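Mitogen-activated protein kinase kinase kinase 7 interacting protein 1 (Anopheles gambiae, PDB 2IRM) probably acts as a PP2C-like adapter protein that binds the kinase TAK1 and triggers its autophosphorylation in inflammatory signalling. Local coordinates at residues Glu19-Gln23 against Glu33-Ser37; His112-Lys116 against Asp145-Leu151; Glu204-Leu208 against Ser225-Ile229; Cys268-Leu273 against Leu350-Asn356. One frame throughout, in Å; residues are numbered along the deposited sequence.

Contact 1: Glu19-Gln23 against Glu33-Ser37; sequences EAINQ and EGYES
With CG1 anti to its backbone N (chi1 170°), Ile21 sends one branch along the 33-37 chain while CG2 faces Glu33, whose CG lies anti to the carbonyl carbon (chi1 -83°). The extended glutamate crosses the isoleucine at about a right angle, and CG2 of Ile21 comes to rest against the carboxylate, 3.5 Å from CD of Glu33. The longer branch runs over main chain: CG1 of Ile21 is 3.8 Å from O of Gly34, and CD1 reaches to 3.7 Å from O of Glu36. Next to it, Asn22 supplies the one hydrogen bond across the contact, its O accepting from N of Gly34 at 3.1 Å with the donor tilted 29° from the carbonyl plane. The same oxygen receives a CA-H...O contact from Glu33. Because Gly34 has no side chain, OD1 of Asn22 can settle 3.7 Å from CA of Gly34. Gln23 and Glu33 form an antiparallel non-hydrogen-bonded pair and point the same way, side by side, with CG of Gln23 3.7 Å from CG of Glu33. Strands 15-25 and 31-33 form a beta hairpin, 31-33 being the outermost strand of its sheet within the chain, and the chain then turns towards strand 39-45. The side chains of Arg345 and Asp347, from neighbouring strand 344-354, bond to O of Ile21 and N of Asn22. A single main-chain bond thus crosses the contact; Glu33 gives its CG to Gln23 and its carboxylate to the methyl CG2 of Ile21, a contact that does nothing to satisfy the charge.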
loop_
_atom_site.group_PDB
_atom_site.type_symbol
_atom_site.label_atom_id
_atom_site.label_comp_id
_atom_site.label_asym_id
_atom_site.label_seq_id
_atom_site.Cartn_x
_atom_site.Cartn_y
_atom_site.Cartn_z
ATOM N N GLU A 19 -4.774 11.332 7.298
ATOM C CA GLU A 19 -3.576 10.634 7.727
ATOM C C GLU A 19 -3.604 10.462 9.224
ATOM O O GLU A 19 -3.970 11.381 9.964
ATOM C CB GLU A 19 -2.327 11.440 7.391
ATOM C CG GLU A 19 -1.876 11.431 5.938
ATOM C CD GLU A 19 -0.694 12.381 5.695
ATOM O OE1 GLU A 19 -0.571 13.403 6.409
ATOM O OE2 GLU A 19 0.118 12.101 4.788
ATOM N N ALA A 20 -3.207 9.278 9.667
ATOM C CA ALA A 20 -2.847 9.071 11.063
ATOM C C ALA A 20 -1.510 8.344 11.121
ATOM O O ALA A 20 -1.268 7.378 10.383
ATOM C CB ALA A 20 -3.929 8.314 11.811
ATOM N N ILE A 21 -0.649 8.844 11.997
ATOM C CA ILE A 21 0.729 8.406 12.110
ATOM C C ILE A 21 0.799 7.074 12.832
ATOM O O ILE A 21 -0.008 6.804 13.714
ATOM C CB ILE A 21 1.578 9.501 12.827
ATOM C CG1 ILE A 21 2.974 8.996 13.199
ATOM C CG2 ILE A 21 0.818 10.110 14.025
ATOM C CD1 ILE A 21 3.958 9.049 12.062
ATOM N N ASN A 22 1.758 6.239 12.444
ATOM C CA ASN A 22 1.903 4.899 13.025
ATOM C C ASN A 22 2.004 4.932 14.547
ATOM O O ASN A 22 2.520 5.894 15.126
ATOM C CB ASN A 22 3.096 4.153 12.412
ATOM C CG ASN A 22 4.431 4.748 12.815
ATOM O OD1 ASN A 22 4.896 4.561 13.938
ATOM N ND2 ASN A 22 5.065 5.452 11.892
ATOM N N GLN A 23 1.501 3.884 15.189
ATOM C CA GLN A 23 1.519 3.813 16.647
ATOM C C GLN A 23 1.891 2.442 17.174
ATOM O O GLN A 23 1.555 1.423 16.572
ATOM C CB GLN A 23 0.158 4.197 17.216
ATOM C CG GLN A 23 -0.153 5.677 17.153
ATOM C CD GLN A 23 -1.455 6.034 17.839
ATOM O OE1 GLN A 23 -1.697 7.194 18.147
ATOM N NE2 GLN A 23 -2.298 5.040 18.084
ATOM N N GLU A 33 3.380 7.138 19.156
ATOM C CA GLU A 33 3.370 7.646 17.790
ATOM C C GLU A 33 4.797 7.752 17.292
ATOM O O GLU A 33 5.697 8.104 18.059
ATOM C CB GLU A 33 2.739 9.039 17.728
ATOM C CG GLU A 33 1.222 9.062 17.676
ATOM C CD GLU A 33 0.657 10.463 17.456
ATOM O OE1 GLU A 33 1.292 11.457 17.885
ATOM O OE2 GLU A 33 -0.436 10.568 16.851
ATOM N N GLY A 34 4.996 7.456 16.011
ATOM C CA GLY A 34 6.285 7.667 15.361
ATOM C C GLY A 34 6.545 9.127 15.030
ATOM O O GLY A 34 5.810 10.028 15.467
ATOM N N TYR A 35 7.607 9.355 14.262
ATOM C CA TYR A 35 7.994 10.688 13.806
ATOM C C TYR A 35 7.931 10.680 12.286
ATOM O O TYR A 35 7.189 11.443 11.662
ATOM C CB TYR A 35 9.416 10.995 14.285
ATOM C CG TYR A 35 10.075 12.213 13.672
ATOM C CD1 TYR A 35 9.522 13.490 13.826
ATOM C CD2 TYR A 35 11.274 12.096 12.966
ATOM C CE1 TYR A 35 10.139 14.620 13.273
ATOM C CE2 TYR A 35 11.900 13.221 12.411
ATOM C CZ TYR A 35 11.326 14.477 12.570
ATOM O OH TYR A 35 11.940 15.587 12.027
ATOM N N GLU A 36 8.733 9.786 11.720
ATOM C CA GLU A 36 8.754 9.473 10.309
ATOM C C GLU A 36 7.450 8.798 9.908
ATOM O O GLU A 36 7.076 7.781 10.494
ATOM C CB GLU A 36 9.924 8.512 10.035
ATOM C CG GLU A 36 10.441 7.707 11.279
ATOM C CD GLU A 36 9.569 6.502 11.692
ATOM O OE1 GLU A 36 9.281 5.627 10.831
ATOM O OE2 GLU A 36 9.198 6.413 12.890
ATOM N N SER A 37 6.741 9.359 8.931
ATOM C CA SER A 37 5.705 8.583 8.245
ATOM C C SER A 37 6.415 7.668 7.274
ATOM O O SER A 37 7.426 8.049 6.676
ATOM C CB SER A 37 4.716 9.469 7.485
ATOM O OG SER A 37 3.608 8.714 7.019
#

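Contact 2: His112-Lys116 against Asp145-Leu151; sequences HVATK and DSLNNAL
Lys116 leaves helix 110-121 directed at Asn148, and its CB is 3.9 Å from OD1 of that asparagine. CG, placed anti to the backbone N (chi1 -175°), carries the chain across towards helix 144-148 and passes 4.4 Å from OD1 of Asp145. CD then runs beside the amide group of Asn149. Bends at chi2 and chi3 (75°) turn the last part of the chain away from Asn149, and NZ ends in a salt bridge with Asp240, beyond both segments. Asn148 stands between the two helices: its ND2 lies 3.8 Å from CG2 of Thr115, the two side chains crossing at about a right angle, while its OD1 faces the first turns of helix 110-121, where O of His112 already accepts from N of Lys116 at 2.9 Å. Farther along, contact becomes apolar. CD2 of Leu151 meets CG1 of Val113 at 3.6 Å, again roughly crosswise, and Tyr232 touches both residues. Leu151 is also bonded through its main chain to Leu233, which ties the turn after 144-148 to helix 232-235. No hydrogen bond links the two segments. Helix 110-121 is joined to helix 144-148 and the turn after it by the aliphatic part of Lys116, Asn148 against Thr115, and the Val113-Leu151 pair, and the lysine's charge is answered by Asp240.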
loop_
_atom_site.group_PDB
_atom_site.type_symbol
_atom_site.label_atom_id
_atom_site.label_comp_id
_atom_site.label_asym_id
_atom_site.label_seq_id
_atom_site.Cartn_x
_atom_site.Cartn_y
_atom_site.Cartn_z
ATOM N N HIS A 112 25.291 -3.995 -1.017
ATOM C CA HIS A 112 24.837 -4.377 0.317
ATOM C C HIS A 112 24.801 -5.892 0.502
ATOM O O HIS A 112 25.294 -6.405 1.510
ATOM C CB HIS A 112 23.477 -3.751 0.630
ATOM C CG HIS A 112 23.533 -2.271 0.825
ATOM N ND1 HIS A 112 23.256 -1.669 2.033
ATOM C CD2 HIS A 112 23.856 -1.269 -0.029
ATOM C CE1 HIS A 112 23.397 -0.361 1.913
ATOM N NE2 HIS A 112 23.761 -0.093 0.671
ATOM N N VAL A 113 24.242 -6.602 -0.476
ATOM C CA VAL A 113 24.209 -8.066 -0.427
ATOM C C VAL A 113 25.626 -8.642 -0.460
ATOM O O VAL A 113 25.933 -9.578 0.281
ATOM C CB VAL A 113 23.289 -8.711 -1.523
ATOM C CG1 VAL A 113 21.950 -7.996 -1.594
ATOM C CG2 VAL A 113 23.942 -8.726 -2.897
ATOM N N ALA A 114 26.481 -8.043 -1.293
ATOM C CA ALA A 114 27.859 -8.478 -1.465
ATOM C C ALA A 114 28.662 -8.216 -0.208
ATOM O O ALA A 114 29.713 -8.819 -0.010
ATOM C CB ALA A 114 28.488 -7.787 -2.653
ATOM N N THR A 115 28.165 -7.309 0.629
ATOM C CA THR A 115 28.756 -7.043 1.939
ATOM C C THR A 115 28.244 -8.070 2.952
ATOM O O THR A 115 29.025 -8.612 3.729
ATOM C CB THR A 115 28.518 -5.573 2.413
ATOM O OG1 THR A 115 29.171 -4.668 1.516
ATOM C CG2 THR A 115 29.076 -5.336 3.812
ATOM N N LYS A 116 26.943 -8.354 2.931
ATOM C CA LYS A 116 26.395 -9.386 3.809
ATOM C C LYS A 116 27.097 -10.713 3.556
ATOM O O LYS A 116 27.713 -11.279 4.462
ATOM C CB LYS A 116 24.890 -9.557 3.621
ATOM C CG LYS A 116 24.261 -10.553 4.610
ATOM C CD LYS A 116 23.040 -11.291 4.023
ATOM C CE LYS A 116 23.459 -12.375 3.022
ATOM N NZ LYS A 116 22.334 -12.767 2.124
ATOM N N ASP A 145 25.659 -7.143 11.436
ATOM C CA ASP A 145 25.082 -8.115 10.513
ATOM C C ASP A 145 23.543 -8.075 10.525
ATOM O O ASP A 145 22.896 -8.261 9.489
ATOM C CB ASP A 145 25.579 -9.514 10.872
ATOM C CG ASP A 145 25.373 -10.510 9.758
ATOM O OD1 ASP A 145 25.966 -10.332 8.675
ATOM O OD2 ASP A 145 24.622 -11.482 9.973
ATOM N N SER A 146 22.971 -7.845 11.708
ATOM C CA SER A 146 21.537 -7.615 11.862
ATOM C C SER A 146 21.181 -6.310 11.175
ATOM O O SER A 146 20.250 -6.266 10.371
ATOM C CB SER A 146 21.139 -7.539 13.338
ATOM O OG SER A 146 21.551 -8.694 14.049
ATOM N N LEU A 147 21.937 -5.256 11.493
ATOM C CA LEU A 147 21.797 -3.956 10.834
ATOM C C LEU A 147 21.893 -4.104 9.322
ATOM O O LEU A 147 21.120 -3.495 8.574
ATOM C CB LEU A 147 22.863 -2.974 11.332
ATOM C CG LEU A 147 22.681 -2.292 12.698
ATOM C CD1 LEU A 147 21.238 -1.775 12.867
ATOM C CD2 LEU A 147 23.090 -3.194 13.882
ATOM N N ASN A 148 22.830 -4.945 8.888
ATOM C CA ASN A 148 23.032 -5.227 7.477
ATOM C C ASN A 148 21.801 -5.821 6.806
ATOM O O ASN A 148 21.605 -5.629 5.616
ATOM C CB ASN A 148 24.241 -6.139 7.275
ATOM C CG ASN A 148 25.095 -5.720 6.093
ATOM O OD1 ASN A 148 24.724 -5.915 4.937
ATOM N ND2 ASN A 148 26.252 -5.142 6.382
ATOM N N ASN A 149 20.970 -6.539 7.558
ATOM C CA ASN A 149 19.679 -6.987 7.031
ATOM C C ASN A 149 18.639 -5.856 7.063
ATOM O O ASN A 149 17.477 -6.041 7.424
ATOM C CB ASN A 149 19.206 -8.259 7.731
ATOM C CG ASN A 149 20.101 -9.464 7.428
ATOM O OD1 ASN A 149 20.588 -10.129 8.341
ATOM N ND2 ASN A 149 20.317 -9.746 6.146
ATOM N N ALA A 150 19.115 -4.666 6.694
ATOM C CA ALA A 150 18.280 -3.523 6.355
ATOM C C ALA A 150 17.750 -3.705 4.939
ATOM O O ALA A 150 16.823 -3.017 4.538
ATOM C CB ALA A 150 19.086 -2.233 6.452
ATOM N N LEU A 151 18.340 -4.631 4.183
ATOM C CA LEU A 151 17.827 -4.975 2.859
ATOM C C LEU A 151 16.508 -5.758 2.941
ATOM O O LEU A 151 16.130 -6.489 2.023
ATOM C CB LEU A 151 18.882 -5.700 2.012
ATOM C CG LEU A 151 19.882 -6.636 2.674
ATOM C CD1 LEU A 151 19.199 -7.890 3.135
ATOM C CD2 LEU A 151 20.973 -6.979 1.701
#

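Contact 3: Glu204-Leu208 against Ser225-Ile229; sequences EAARL and STRCI
Glu204 and Thr226 meet at the buried heart of this contact, where OG1 of Thr226 donates to OE2 of Glu204; the modelled separation is very short, and at this resolution its exact length is doubtful. The same carboxylate is held side-on by Arg207, one turn along its own helix: NE of Arg207 reaches OE1 of Glu204 at 3.1 Å and NH2 of Arg207 reaches OE2 of Glu204 at 2.7 Å, both nearly straight and on the syn side, though 32° out of the carboxylate plane. Arg227 closes the network from the other face of the carboxylate, its NH2 giving a salt bridge to OE1 of Glu204 at 3.0 Å from well above the plane, with guanidinium and carboxylate turned 76° apart. Contact thins towards Leu208, whose CD1 makes a single apolar touch with CG2 of Thr226 at 3.8 Å. The two arginines, unlike Glu204 and Thr226, are partly exposed, and each is held again by a main-chain carbonyl: Arg207 by Pro251, Arg227 by Glu255. One carboxylate thus pins helix 202-209 to the loop before strand 229-230, and two guanidinium groups probably keep the buried glutamate ionised.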
loop_
_atom_site.group_PDB
_atom_site.type_symbol
_atom_site.label_atom_id
_atom_site.label_comp_id
_atom_site.label_asym_id
_atom_site.label_seq_id
_atom_site.Cartn_x
_atom_site.Cartn_y
_atom_site.Cartn_z
ATOM N N GLU A 204 -3.015 -15.757 -3.449
ATOM C CA GLU A 204 -1.705 -15.592 -2.830
ATOM C C GLU A 204 -1.445 -16.666 -1.773
ATOM O O GLU A 204 -0.352 -17.236 -1.730
ATOM C CB GLU A 204 -1.502 -14.179 -2.286
ATOM C CG GLU A 204 -1.226 -13.157 -3.362
ATOM C CD GLU A 204 0.047 -13.454 -4.148
ATOM O OE1 GLU A 204 -0.008 -14.121 -5.217
ATOM O OE2 GLU A 204 1.118 -13.020 -3.702
ATOM N N ALA A 205 -2.446 -16.980 -0.952
ATOM C CA ALA A 205 -2.273 -18.070 0.011
ATOM C C ALA A 205 -1.861 -19.355 -0.715
ATOM O O ALA A 205 -0.876 -20.009 -0.334
ATOM C CB ALA A 205 -3.522 -18.282 0.828
ATOM N N ALA A 206 -2.588 -19.680 -1.783
ATOM C CA ALA A 206 -2.323 -20.881 -2.570
ATOM C C ALA A 206 -0.965 -20.852 -3.252
ATOM O O ALA A 206 -0.377 -21.900 -3.482
ATOM C CB ALA A 206 -3.398 -21.086 -3.594
ATOM N N ARG A 207 -0.476 -19.661 -3.594
ATOM C CA ARG A 207 0.856 -19.536 -4.199
ATOM C C ARG A 207 1.905 -19.976 -3.198
ATOM O O ARG A 207 2.865 -20.655 -3.558
ATOM C CB ARG A 207 1.156 -18.104 -4.646
ATOM C CG ARG A 207 1.906 -18.070 -5.937
ATOM C CD ARG A 207 2.724 -16.812 -6.228
ATOM N NE ARG A 207 2.606 -15.714 -5.282
ATOM C CZ ARG A 207 3.609 -15.332 -4.495
ATOM N NH1 ARG A 207 4.771 -15.972 -4.557
ATOM N NH2 ARG A 207 3.467 -14.314 -3.652
ATOM N N LEU A 208 1.688 -19.592 -1.937
ATOM C CA LEU A 208 2.633 -19.845 -0.868
ATOM C C LEU A 208 2.583 -21.307 -0.455
ATOM O O LEU A 208 3.608 -21.985 -0.414
ATOM C CB LEU A 208 2.363 -18.914 0.301
ATOM C CG LEU A 208 2.656 -17.424 0.041
ATOM C CD1 LEU A 208 2.320 -16.576 1.245
ATOM C CD2 LEU A 208 4.097 -17.151 -0.347
ATOM N N SER A 225 3.016 -8.441 2.948
ATOM C CA SER A 225 2.694 -8.349 1.552
ATOM C C SER A 225 3.545 -9.394 0.863
ATOM O O SER A 225 4.727 -9.538 1.157
ATOM C CB SER A 225 2.984 -6.952 1.014
ATOM O OG SER A 225 4.363 -6.680 1.061
ATOM N N THR A 226 2.926 -10.127 -0.047
ATOM C CA THR A 226 3.547 -11.257 -0.708
ATOM C C THR A 226 4.061 -10.832 -2.076
ATOM O O THR A 226 4.575 -11.651 -2.851
ATOM C CB THR A 226 2.507 -12.354 -0.881
ATOM O OG1 THR A 226 1.384 -11.802 -1.566
ATOM C CG2 THR A 226 2.034 -12.859 0.470
ATOM N N ARG A 227 3.869 -9.553 -2.383
ATOM C CA ARG A 227 4.471 -8.899 -3.544
ATOM C C ARG A 227 4.746 -7.478 -3.105
ATOM O O ARG A 227 4.042 -6.955 -2.240
ATOM C CB ARG A 227 3.524 -8.882 -4.743
ATOM C CG ARG A 227 3.269 -10.223 -5.369
ATOM C CD ARG A 227 2.381 -10.115 -6.583
ATOM N NE ARG A 227 1.629 -11.352 -6.768
ATOM C CZ ARG A 227 0.901 -11.656 -7.840
ATOM N NH1 ARG A 227 0.808 -10.822 -8.868
ATOM N NH2 ARG A 227 0.260 -12.814 -7.887
ATOM N N CYS A 228 5.773 -6.864 -3.681
ATOM C CA CYS A 228 6.155 -5.482 -3.341
ATOM C C CYS A 228 7.402 -5.044 -4.106
ATOM O O CYS A 228 8.031 -5.836 -4.816
ATOM C CB CYS A 228 6.392 -5.310 -1.832
ATOM S SG CYS A 228 7.836 -6.207 -1.208
ATOM N N ILE A 229 7.750 -3.777 -3.958
ATOM C CA ILE A 229 8.946 -3.257 -4.572
ATOM C C ILE A 229 10.098 -3.526 -3.616
ATOM O O ILE A 229 9.976 -3.283 -2.412
ATOM C CB ILE A 229 8.798 -1.751 -4.853
ATOM C CG1 ILE A 229 7.811 -1.538 -5.998
ATOM C CG2 ILE A 229 10.147 -1.120 -5.183
ATOM C CD1 ILE A 229 6.918 -0.356 -5.818
#

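Contact 4: Cys268-Leu273 against Leu350-Asn356; sequences CRFLVL and LLIRNFN
The carbonyl oxygen of Arg269 is gripped by two successive amides: N of Asn356 lies 2.7 Å from O of Arg269, in the carbonyl plane, and N of Phe355 lies 2.9 Å from O of Arg269, tilted from that plane. With psi of -40° at Phe355, this double grip resembles a classic beta bulge where strand 344-354 ends. The Phe355 ring packs against strand 268-274, its edge at O of Cys268 and its CZ 4.0 Å from CB of Leu271. Beyond it the ladder is regular and antiparallel: the pairs Leu271-Arg353 and Leu273-Leu351 are each bonded in both directions, with N of Leu271 2.7 Å from O of Arg353. These are two central strands of one sheet in the PP2C beta-sandwich. On one face Ile352 lies alongside Phe270 and Val272, with CD1 of Phe270 3.7 Å from CG2 of Ile352 and CG2 of Val272 3.8 Å from CG1 of Ile352; helices 292-304 and 311-334 cover them. On the other face Leu273 and Leu351 meet through their CB atoms at 3.9 Å, and Arg353, leading away from Leu271, gives its NE to Tyr53 OH on the second sheet.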
loop_
_atom_site.group_PDB
_atom_site.type_symbol
_atom_site.label_atom_id
_atom_site.label_comp_id
_atom_site.label_asym_id
_atom_site.label_seq_id
_atom_site.Cartn_x
_atom_site.Cartn_y
_atom_site.Cartn_z
ATOM N N CYS A 268 -19.708 7.127 -12.210
ATOM C CA CYS A 268 -18.585 7.012 -11.268
ATOM C C CYS A 268 -18.566 8.187 -10.304
ATOM O O CYS A 268 -18.482 9.345 -10.724
ATOM C CB CYS A 268 -17.251 6.948 -12.009
ATOM S SG CYS A 268 -17.076 5.530 -13.097
ATOM N N ARG A 269 -18.627 7.887 -9.012
ATOM C CA ARG A 269 -18.824 8.934 -8.016
ATOM C C ARG A 269 -17.535 9.476 -7.421
ATOM O O ARG A 269 -17.313 10.689 -7.425
ATOM C CB ARG A 269 -19.804 8.481 -6.927
ATOM C CG ARG A 269 -21.227 8.268 -7.430
ATOM C CD ARG A 269 -21.638 9.379 -8.403
ATOM N NE ARG A 269 -23.041 9.785 -8.316
ATOM C CZ ARG A 269 -23.766 9.841 -7.199
ATOM N NH1 ARG A 269 -23.234 9.522 -6.021
ATOM N NH2 ARG A 269 -25.034 10.230 -7.260
ATOM N N PHE A 270 -16.690 8.580 -6.917
ATOM C CA PHE A 270 -15.399 8.965 -6.342
ATOM C C PHE A 270 -14.495 7.764 -6.150
ATOM O O PHE A 270 -14.968 6.645 -5.997
ATOM C CB PHE A 270 -15.579 9.715 -5.016
ATOM C CG PHE A 270 -16.321 8.938 -3.971
ATOM C CD1 PHE A 270 -15.630 8.219 -3.002
ATOM C CD2 PHE A 270 -17.714 8.931 -3.945
ATOM C CE1 PHE A 270 -16.314 7.499 -2.021
ATOM C CE2 PHE A 270 -18.408 8.207 -2.968
ATOM C CZ PHE A 270 -17.706 7.493 -2.003
ATOM N N LEU A 271 -13.194 8.005 -6.149
ATOM C CA LEU A 271 -12.217 6.934 -6.016
ATOM C C LEU A 271 -11.501 7.000 -4.672
ATOM O O LEU A 271 -11.162 8.086 -4.192
ATOM C CB LEU A 271 -11.225 6.992 -7.174
ATOM C CG LEU A 271 -9.966 6.149 -7.035
ATOM C CD1 LEU A 271 -9.802 5.232 -8.230
ATOM C CD2 LEU A 271 -8.762 7.052 -6.842
ATOM N N VAL A 272 -11.279 5.832 -4.073
ATOM C CA VAL A 272 -10.678 5.758 -2.745
ATOM C C VAL A 272 -9.371 4.983 -2.756
ATOM O O VAL A 272 -9.341 3.808 -3.128
ATOM C CB VAL A 272 -11.638 5.125 -1.726
ATOM C CG1 VAL A 272 -10.902 4.790 -0.445
ATOM C CG2 VAL A 272 -12.791 6.066 -1.434
ATOM N N LEU A 273 -8.288 5.639 -2.351
ATOM C CA LEU A 273 -7.008 4.947 -2.247
ATOM C C LEU A 273 -6.674 4.648 -0.801
ATOM O O LEU A 273 -6.784 5.514 0.064
ATOM C CB LEU A 273 -5.877 5.726 -2.919
ATOM C CG LEU A 273 -5.968 5.877 -4.441
ATOM C CD1 LEU A 273 -4.705 6.553 -4.972
ATOM C CD2 LEU A 273 -6.222 4.542 -5.122
ATOM N N LEU A 350 -5.580 7.789 3.796
ATOM C CA LEU A 350 -6.780 7.741 2.994
ATOM C C LEU A 350 -6.792 8.861 1.944
ATOM O O LEU A 350 -6.594 10.036 2.267
ATOM C CB LEU A 350 -7.991 7.835 3.913
ATOM C CG LEU A 350 -9.374 7.651 3.304
ATOM C CD1 LEU A 350 -9.455 6.376 2.503
ATOM C CD2 LEU A 350 -10.422 7.659 4.391
ATOM N N LEU A 351 -7.003 8.485 0.686
ATOM C CA LEU A 351 -7.144 9.451 -0.396
ATOM C C LEU A 351 -8.485 9.301 -1.082
ATOM O O LEU A 351 -8.784 8.232 -1.624
ATOM C CB LEU A 351 -6.033 9.273 -1.426
ATOM C CG LEU A 351 -4.940 10.342 -1.450
ATOM C CD1 LEU A 351 -4.178 10.406 -0.125
ATOM C CD2 LEU A 351 -3.987 10.085 -2.590
ATOM N N ILE A 352 -9.292 10.360 -1.059
ATOM C CA ILE A 352 -10.540 10.359 -1.816
ATOM C C ILE A 352 -10.513 11.373 -2.959
ATOM O O ILE A 352 -10.593 12.584 -2.738
ATOM C CB ILE A 352 -11.783 10.568 -0.929
ATOM C CG1 ILE A 352 -11.885 9.463 0.119
ATOM C CG2 ILE A 352 -13.053 10.568 -1.769
ATOM C CD1 ILE A 352 -11.439 9.890 1.480
ATOM N N ARG A 353 -10.384 10.854 -4.178
ATOM C CA ARG A 353 -10.541 11.646 -5.381
ATOM C C ARG A 353 -12.022 11.660 -5.723
ATOM O O ARG A 353 -12.625 10.605 -5.917
ATOM C CB ARG A 353 -9.716 11.059 -6.525
ATOM C CG ARG A 353 -9.902 11.736 -7.879
ATOM C CD ARG A 353 -9.798 13.259 -7.799
ATOM N NE ARG A 353 -9.717 13.886 -9.118
ATOM C CZ ARG A 353 -10.760 14.151 -9.904
ATOM N NH1 ARG A 353 -11.996 13.845 -9.525
ATOM N NH2 ARG A 353 -10.565 14.725 -11.083
ATOM N N ASN A 354 -12.598 12.857 -5.784
ATOM C CA ASN A 354 -14.038 13.021 -5.970
ATOM C C ASN A 354 -14.427 13.459 -7.374
ATOM O O ASN A 354 -13.949 14.483 -7.864
ATOM C CB ASN A 354 -14.594 14.025 -4.954
ATOM C CG ASN A 354 -16.104 14.196 -5.065
ATOM O OD1 ASN A 354 -16.867 13.244 -4.873
ATOM N ND2 ASN A 354 -16.542 15.414 -5.372
ATOM N N PHE A 355 -15.308 12.687 -8.007
ATOM C CA PHE A 355 -15.914 13.103 -9.271
ATOM C C PHE A 355 -17.257 13.782 -9.007
ATOM O O PHE A 355 -17.583 14.780 -9.644
ATOM C CB PHE A 355 -16.102 11.923 -10.235
ATOM C CG PHE A 355 -14.996 10.903 -10.189
ATOM C CD1 PHE A 355 -13.670 11.273 -10.388
ATOM C CD2 PHE A 355 -15.287 9.562 -9.970
ATOM C CE1 PHE A 355 -12.654 10.327 -10.349
ATOM C CE2 PHE A 355 -14.277 8.610 -9.929
ATOM C CZ PHE A 355 -12.959 8.996 -10.122
ATOM N N ASN A 356 -18.023 13.235 -8.062
ATOM C CA ASN A 356 -19.370 13.726 -7.741
ATOM C C ASN A 356 -19.643 13.836 -6.233
ATOM O O ASN A 356 -19.726 12.822 -5.517
ATOM C CB ASN A 356 -20.429 12.863 -8.436
ATOM C CG ASN A 356 -20.250 12.826 -9.944
ATOM O OD1 ASN A 356 -20.155 13.866 -10.591
ATOM N ND2 ASN A 356 -20.201 11.627 -10.509
#

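Contacts 1 and 4 belong to the same sheet: strand 15-25 lies next to 344-354, which pairs in turn with 268-274; the nearest atoms of contacts 1 and 4 are about 5 Å apart, their centres 24 Å. Contact 1 marks the outer edge, contact 4 the interior. Contact 3 ties a helix to the loop entering the other sheet, on the far side of the chain's centre from contacts 1 and 4, about 27 Å from contact 4 between centres. Contact 2 lies farthest out, among peripheral helices, with its nearest atoms about 8 Å from contact 3 and its centre 41 Å from that of contact 4. None of the four touches another.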